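Local coordinates for spindle pole body-associated protein VIK1 (PDB 2O0A) that partners the minus end-directed motor KAR3, recruits it to microtubules and targets or maintains it at the spindle pole body, and has a motor-like C-terminal domain lacking a nucleotide-binding site, at residues S98-T102 with N229-I234; M198-Q204 with D222-L228. All blocks are in the same frame, centred on the assembly; numbering follows the deposited sequence.

Interaction 1. Residues S98-T102 with N229-I234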
loop_
_atom_site.group_PDB
_atom_site.type_symbol
_atom_site.label_atom_id
_atom_site.label_comp_id
_atom_site.label_asym_id
_atom_site.label_seq_id
_atom_site.Cartn_x
_atom_site.Cartn_y
_atom_site.Cartn_z
ATOM N N SER A 98 -3.074 0.794 -1.232
ATOM C CA SER A 98 -3.984 0.157 -0.295
ATOM C C SER A 98 -5.437 0.507 -0.631
ATOM O O SER A 98 -5.786 1.687 -0.682
ATOM C CB SER A 98 -3.636 0.566 1.140
ATOM O OG SER A 98 -4.512 -0.070 2.068
ATOM N N LEU A 99 -6.243 -0.529 -0.875
ATOM C CA LEU A 99 -7.678 -0.383 -1.153
ATOM C C LEU A 99 -8.468 -0.809 0.067
ATOM O O LEU A 99 -8.264 -1.906 0.615
ATOM C CB LEU A 99 -8.067 -1.273 -2.344
ATOM C CG LEU A 99 -7.743 -0.771 -3.754
ATOM C CD1 LEU A 99 -6.268 -0.564 -3.984
ATOM C CD2 LEU A 99 -8.305 -1.719 -4.808
ATOM N N SER A 100 -9.371 0.063 0.490
ATOM C CA SER A 100 -10.182 -0.156 1.694
ATOM C C SER A 100 -11.560 0.388 1.407
ATOM O O SER A 100 -11.705 1.261 0.565
ATOM C CB SER A 100 -9.595 0.602 2.868
ATOM O OG SER A 100 -8.345 0.037 3.295
ATOM N N THR A 101 -12.577 -0.116 2.104
ATOM C CA THR A 101 -13.923 0.456 1.941
ATOM C C THR A 101 -14.434 1.112 3.228
ATOM O O THR A 101 -15.577 1.602 3.286
ATOM C CB THR A 101 -14.950 -0.593 1.434
ATOM O OG1 THR A 101 -14.970 -1.704 2.338
ATOM C CG2 THR A 101 -14.598 -1.066 0.022
ATOM N N THR A 102 -13.590 1.108 4.256
ATOM C CA THR A 102 -13.874 1.750 5.534
ATOM C C THR A 102 -12.648 2.554 5.956
ATOM O O THR A 102 -11.552 2.319 5.433
ATOM C CB THR A 102 -14.201 0.719 6.627
ATOM O OG1 THR A 102 -13.115 -0.212 6.768
ATOM C CG2 THR A 102 -15.479 -0.037 6.296
ATOM N N ASN A 229 -9.724 4.613 -0.079
ATOM C CA ASN A 229 -10.318 4.079 1.160
ATOM C C ASN A 229 -11.848 4.111 1.212
ATOM O O ASN A 229 -12.447 3.992 2.290
ATOM C CB ASN A 229 -9.712 4.750 2.408
ATOM C CG ASN A 229 -8.248 4.341 2.678
ATOM O OD1 ASN A 229 -7.634 3.536 1.946
ATOM N ND2 ASN A 229 -7.690 4.905 3.745
ATOM N N ASN A 230 -12.463 4.247 0.044
ATOM C CA ASN A 230 -13.902 4.006 -0.109
ATOM C C ASN A 230 -14.215 3.444 -1.498
ATOM O O ASN A 230 -13.366 3.511 -2.395
ATOM C CB ASN A 230 -14.720 5.261 0.241
ATOM C CG ASN A 230 -14.283 6.490 -0.529
ATOM O OD1 ASN A 230 -14.052 7.549 0.066
ATOM N ND2 ASN A 230 -14.190 6.373 -1.851
ATOM N N LEU A 231 -15.405 2.855 -1.670
ATOM C CA LEU A 231 -15.718 2.147 -2.921
ATOM C C LEU A 231 -15.663 3.057 -4.136
ATOM O O LEU A 231 -15.173 2.652 -5.191
ATOM C CB LEU A 231 -17.083 1.430 -2.876
ATOM C CG LEU A 231 -17.381 0.583 -4.129
ATOM C CD1 LEU A 231 -16.463 -0.637 -4.250
ATOM C CD2 LEU A 231 -18.839 0.143 -4.185
ATOM N N LYS A 232 -16.155 4.283 -3.987
ATOM C CA LYS A 232 -16.122 5.232 -5.097
ATOM C C LYS A 232 -14.697 5.457 -5.593
ATOM O O LYS A 232 -14.450 5.404 -6.798
ATOM C CB LYS A 232 -16.762 6.563 -4.715
ATOM C CG LYS A 232 -18.206 6.710 -5.185
ATOM C CD LYS A 232 -18.668 8.163 -5.106
ATOM C CE LYS A 232 -18.514 8.898 -6.438
ATOM N NZ LYS A 232 -17.103 9.246 -6.767
ATOM N N SER A 233 -13.768 5.653 -4.652
ATOM C CA SER A 233 -12.363 5.882 -4.987
ATOM C C SER A 233 -11.793 4.655 -5.697
ATOM O O SER A 233 -11.111 4.773 -6.711
ATOM C CB SER A 233 -11.543 6.209 -3.726
ATOM O OG SER A 233 -12.039 7.372 -3.061
ATOM N N ILE A 234 -12.102 3.470 -5.172
ATOM C CA ILE A 234 -11.630 2.218 -5.762
ATOM C C ILE A 234 -12.140 2.033 -7.197
ATOM O O ILE A 234 -11.424 1.534 -8.064
ATOM C CB ILE A 234 -12.029 1.020 -4.883
ATOM C CG1 ILE A 234 -11.267 1.073 -3.555
ATOM C CG2 ILE A 234 -11.781 -0.294 -5.605
ATOM C CD1 ILE A 234 -11.877 0.215 -2.458
HETATM O O HOH W 1 -6.055 1.722 3.327
HETATM O O HOH W 2 -16.851 2.867 0.957
#
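I234, in the first turn of helix 231-243, presses its branches against L99, S100 and T101, making the tight half of the contact. CG2 of I234 meets CD2 of L99 at 3.8 Å as the two side chains cross obliquely. On the other branch, with CG1 anti to the carbonyl carbon and the chain extended beyond it (chi2 162°), CD1 of I234 comes to 3.2 Å from the carbonyl O of S100, a close approach of methyl to oxygen; CG2 of T101 lies 3.9 Å from the same CD1. With an alanine in place of I234, L99 CD2 and T101 CG2 would probably lose their apolar mates and a gap would be likely to open over the S100 carbonyl. The main chains also come close: S100 O stands 2.9 Å from the carbonyl C of N229, yet its angle to N230 N is too poor for a hydrogen bond. N230 is the N-cap residue of the helix, and L279 of helix 276-289 packs on T101, L231 and I234.

Elsewhere the fit is looser and water fills in. One molecule links S98 OG and S100 OG and donates to N229 OD1 at 2.8 Å, while that OD1 merely brushes S100 CB. N229 ND2 turns to D188 and E227. A second water donates to T101 O and accepts from L231 N, at the more exposed end. T101 OG1 and T102 OG1 bond to D272 and N271. The loop after strand 94-99 (S100-T102) probably sits where motor kinesins have the P-loop, and the one after strand 221-228 (N229-N230) where switch II begins. The chemistry implies a junction held by side-chain packing on one side and water-mediated polar links on the other.

Interaction 2. Residues M198-Q204 with D222-L228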
loop_
_atom_site.group_PDB
_atom_site.type_symbol
_atom_site.label_atom_id
_atom_site.label_comp_id
_atom_site.label_asym_id
_atom_site.label_seq_id
_atom_site.Cartn_x
_atom_site.Cartn_y
_atom_site.Cartn_z
ATOM N N MET A 198 -8.318 10.217 -3.261
ATOM C CA MET A 198 -7.145 9.392 -3.066
ATOM C C MET A 198 -6.149 10.107 -2.172
ATOM O O MET A 198 -5.787 11.259 -2.422
ATOM C CB MET A 198 -6.514 9.098 -4.419
ATOM C CG MET A 198 -5.294 8.173 -4.379
ATOM S SD MET A 198 -4.725 7.726 -6.034
ATOM C CE MET A 198 -3.958 9.247 -6.526
ATOM N N GLY A 199 -5.701 9.426 -1.125
ATOM C CA GLY A 199 -4.589 9.943 -0.347
ATOM C C GLY A 199 -3.256 9.542 -0.962
ATOM O O GLY A 199 -3.109 8.435 -1.487
ATOM N N ILE A 200 -2.289 10.452 -0.913
ATOM C CA ILE A 200 -0.931 10.160 -1.355
ATOM C C ILE A 200 0.042 10.558 -0.262
ATOM O O ILE A 200 0.115 11.723 0.129
ATOM C CB ILE A 200 -0.522 10.934 -2.625
ATOM C CG1 ILE A 200 -1.513 10.685 -3.762
ATOM C CG2 ILE A 200 0.910 10.571 -3.024
ATOM C CD1 ILE A 200 -1.365 11.676 -4.921
ATOM N N ILE A 201 0.791 9.579 0.233
ATOM C CA ILE A 201 1.896 9.860 1.129
ATOM C C ILE A 201 3.177 9.563 0.375
ATOM O O ILE A 201 3.322 8.495 -0.166
ATOM C CB ILE A 201 1.774 9.040 2.435
ATOM C CG1 ILE A 201 0.780 9.747 3.352
ATOM C CG2 ILE A 201 3.147 8.894 3.143
ATOM C CD1 ILE A 201 0.419 9.004 4.610
ATOM N N LYS A 202 4.062 10.548 0.297
ATOM C CA LYS A 202 5.352 10.346 -0.347
ATOM C C LYS A 202 6.424 10.422 0.724
ATOM O O LYS A 202 6.490 11.397 1.489
ATOM C CB LYS A 202 5.598 11.411 -1.428
ATOM C CG LYS A 202 6.980 11.280 -2.061
ATOM C CD LYS A 202 7.188 12.350 -3.099
ATOM C CE LYS A 202 8.535 12.104 -3.787
ATOM N NZ LYS A 202 8.945 13.264 -4.657
ATOM N N VAL A 203 7.234 9.369 0.809
ATOM C CA VAL A 203 8.319 9.294 1.779
ATOM C C VAL A 203 9.616 9.248 0.979
ATOM O O VAL A 203 9.734 8.478 0.013
ATOM C CB VAL A 203 8.182 8.030 2.674
ATOM C CG1 VAL A 203 9.394 7.873 3.593
ATOM C CG2 VAL A 203 6.888 8.082 3.490
ATOM N N GLN A 204 10.589 10.077 1.350
ATOM C CA GLN A 204 11.911 10.006 0.722
ATOM C C GLN A 204 12.895 9.443 1.744
ATOM O O GLN A 204 12.878 9.844 2.906
ATOM C CB GLN A 204 12.385 11.385 0.298
ATOM C CG GLN A 204 11.499 12.074 -0.711
ATOM C CD GLN A 204 12.009 13.479 -1.016
ATOM O OE1 GLN A 204 12.028 14.363 -0.149
ATOM N NE2 GLN A 204 12.454 13.673 -2.236
ATOM N N ASP A 222 12.418 6.910 -3.356
ATOM C CA ASP A 222 11.050 7.396 -3.129
ATOM C C ASP A 222 10.115 6.233 -2.880
ATOM O O ASP A 222 10.181 5.216 -3.568
ATOM C CB ASP A 222 10.530 8.156 -4.345
ATOM C CG ASP A 222 11.359 9.389 -4.675
ATOM O OD1 ASP A 222 11.903 10.027 -3.753
ATOM O OD2 ASP A 222 11.443 9.717 -5.879
ATOM N N PHE A 223 9.245 6.418 -1.888
ATOM C CA PHE A 223 8.174 5.475 -1.577
ATOM C C PHE A 223 6.838 6.205 -1.576
ATOM O O PHE A 223 6.731 7.282 -0.993
ATOM C CB PHE A 223 8.433 4.854 -0.199
ATOM C CG PHE A 223 7.231 4.143 0.364
ATOM C CD1 PHE A 223 6.762 2.990 -0.257
ATOM C CD2 PHE A 223 6.565 4.636 1.493
ATOM C CE1 PHE A 223 5.638 2.324 0.216
ATOM C CE2 PHE A 223 5.425 3.980 1.995
ATOM C CZ PHE A 223 4.956 2.815 1.354
ATOM N N TYR A 224 5.814 5.610 -2.203
ATOM C CA TYR A 224 4.484 6.217 -2.255
ATOM C C TYR A 224 3.477 5.289 -1.626
ATOM O O TYR A 224 3.358 4.139 -2.048
ATOM C CB TYR A 224 4.054 6.510 -3.701
ATOM C CG TYR A 224 5.051 7.340 -4.457
ATOM C CD1 TYR A 224 4.879 8.722 -4.585
ATOM C CD2 TYR A 224 6.156 6.736 -5.066
ATOM C CE1 TYR A 224 5.810 9.490 -5.290
ATOM C CE2 TYR A 224 7.088 7.507 -5.763
ATOM C CZ TYR A 224 6.904 8.862 -5.867
ATOM O OH TYR A 224 7.819 9.619 -6.579
ATOM N N PHE A 225 2.751 5.800 -0.634
ATOM C CA PHE A 225 1.636 5.077 -0.029
ATOM C C PHE A 225 0.347 5.702 -0.525
ATOM O O PHE A 225 0.054 6.872 -0.241
ATOM C CB PHE A 225 1.747 5.150 1.491
ATOM C CG PHE A 225 0.609 4.508 2.237
ATOM C CD1 PHE A 225 0.225 3.202 1.980
ATOM C CD2 PHE A 225 -0.027 5.207 3.259
ATOM C CE1 PHE A 225 -0.816 2.596 2.705
ATOM C CE2 PHE A 225 -1.061 4.613 3.996
ATOM C CZ PHE A 225 -1.460 3.300 3.718
ATOM N N ILE A 226 -0.403 4.924 -1.297
ATOM C CA ILE A 226 -1.634 5.394 -1.915
ATOM C C ILE A 226 -2.809 4.800 -1.143
ATOM O O ILE A 226 -2.864 3.594 -0.933
ATOM C CB ILE A 226 -1.695 4.975 -3.400
ATOM C CG1 ILE A 226 -0.521 5.570 -4.179
ATOM C CG2 ILE A 226 -3.069 5.322 -4.000
ATOM C CD1 ILE A 226 -0.447 7.098 -4.157
ATOM N N GLU A 227 -3.739 5.657 -0.698
ATOM C CA GLU A 227 -4.924 5.192 0.008
ATOM C C GLU A 227 -6.156 5.441 -0.851
ATOM O O GLU A 227 -6.483 6.582 -1.172
ATOM C CB GLU A 227 -5.070 5.883 1.362
ATOM C CG GLU A 227 -4.012 5.441 2.358
ATOM C CD GLU A 227 -4.083 6.238 3.647
ATOM O OE1 GLU A 227 -3.443 7.302 3.728
ATOM O OE2 GLU A 227 -4.753 5.785 4.577
ATOM N N LEU A 228 -6.821 4.358 -1.216
ATOM C CA LEU A 228 -8.107 4.433 -1.888
ATOM C C LEU A 228 -9.094 3.795 -0.921
ATOM O O LEU A 228 -9.255 2.592 -0.919
ATOM C CB LEU A 228 -8.049 3.695 -3.222
ATOM C CG LEU A 228 -7.149 4.330 -4.286
ATOM C CD1 LEU A 228 -6.762 3.333 -5.334
ATOM C CD2 LEU A 228 -7.838 5.573 -4.884
HETATM O O HOH W 3 11.763 12.656 -4.634
#
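G199, I201 and V203 pair with E227, F225 and F223 through six backbone hydrogen bonds, two to each pair, in a regular antiparallel ladder whose strand directions differ by 163°. The bond from V203 N to F223 O is 2.8 Å long and nearly straight (176° at the hydrogen), whereas E227 N reaches G199 O from 32° outside the carbonyl plane. Between these rungs, CA-H...O contacts fill in, such as Y224 CA to I201 O at 3.3 Å.

The two strands are neighbours in the central mixed sheet of the kinesin-like motor fold: 197-207 also pairs with 126-136, and 221-228 runs parallel to 94-99. Helices pack on both faces, 105-116 over I201, F223 and F225, 250-261 over M198, Y224 and I226.

Apolar contacts follow the same division. On the face toward helix 105-116, V203 CB sits at the edge of the F223 ring, 3.9 Å from CD2. I201 CD1 similarly meets the F225 ring at its edge. On the other face I226 splits its branches: CD1 touches I200 CG1, the two side chains lying side by side, and CG2 touches the sulfur of M198 at 3.6 Å. M198 CG, swung anti to the backbone N, also reaches L228 CD2.

Polar groups gather at the D222 end. The extended K202 chain runs beside the Y224 ring, CE 3.8 Å from Y224 OH, and NZ hydrogen-bonds I165 O; Y224 OH bonds I165 N. K202 NZ and D222 OD1 stay 4.5 Å apart, beyond a salt bridge, but one water joins them: it accepts from K202 NZ and Q204 NE2 and donates to D222 OD1. Q204 OE1 is held by T129. At the other end of the ladder, E227 OE1 makes a salt bridge to R108.

In the fold
Strand 221-228 ties the two contacts together: interaction 2 is its pairing with 197-207, and interaction 1 begins where the chain leaves it for helix 231-243. Its other edge borders 94-99, where S98 N and S100 N probably hydrogen-bond to I226 O and L228 O, and S98 CB packs on F225. Interaction 2 lies in the buried core and is carried by the regular backbone ladder with side chains on both faces. Interaction 1, centred about 15 Å away at the sheet's end and only partly buried, relies instead on isoleucine packing and bridging waters. In sequence, both strands of interaction 2 fall between the two segments of interaction 1.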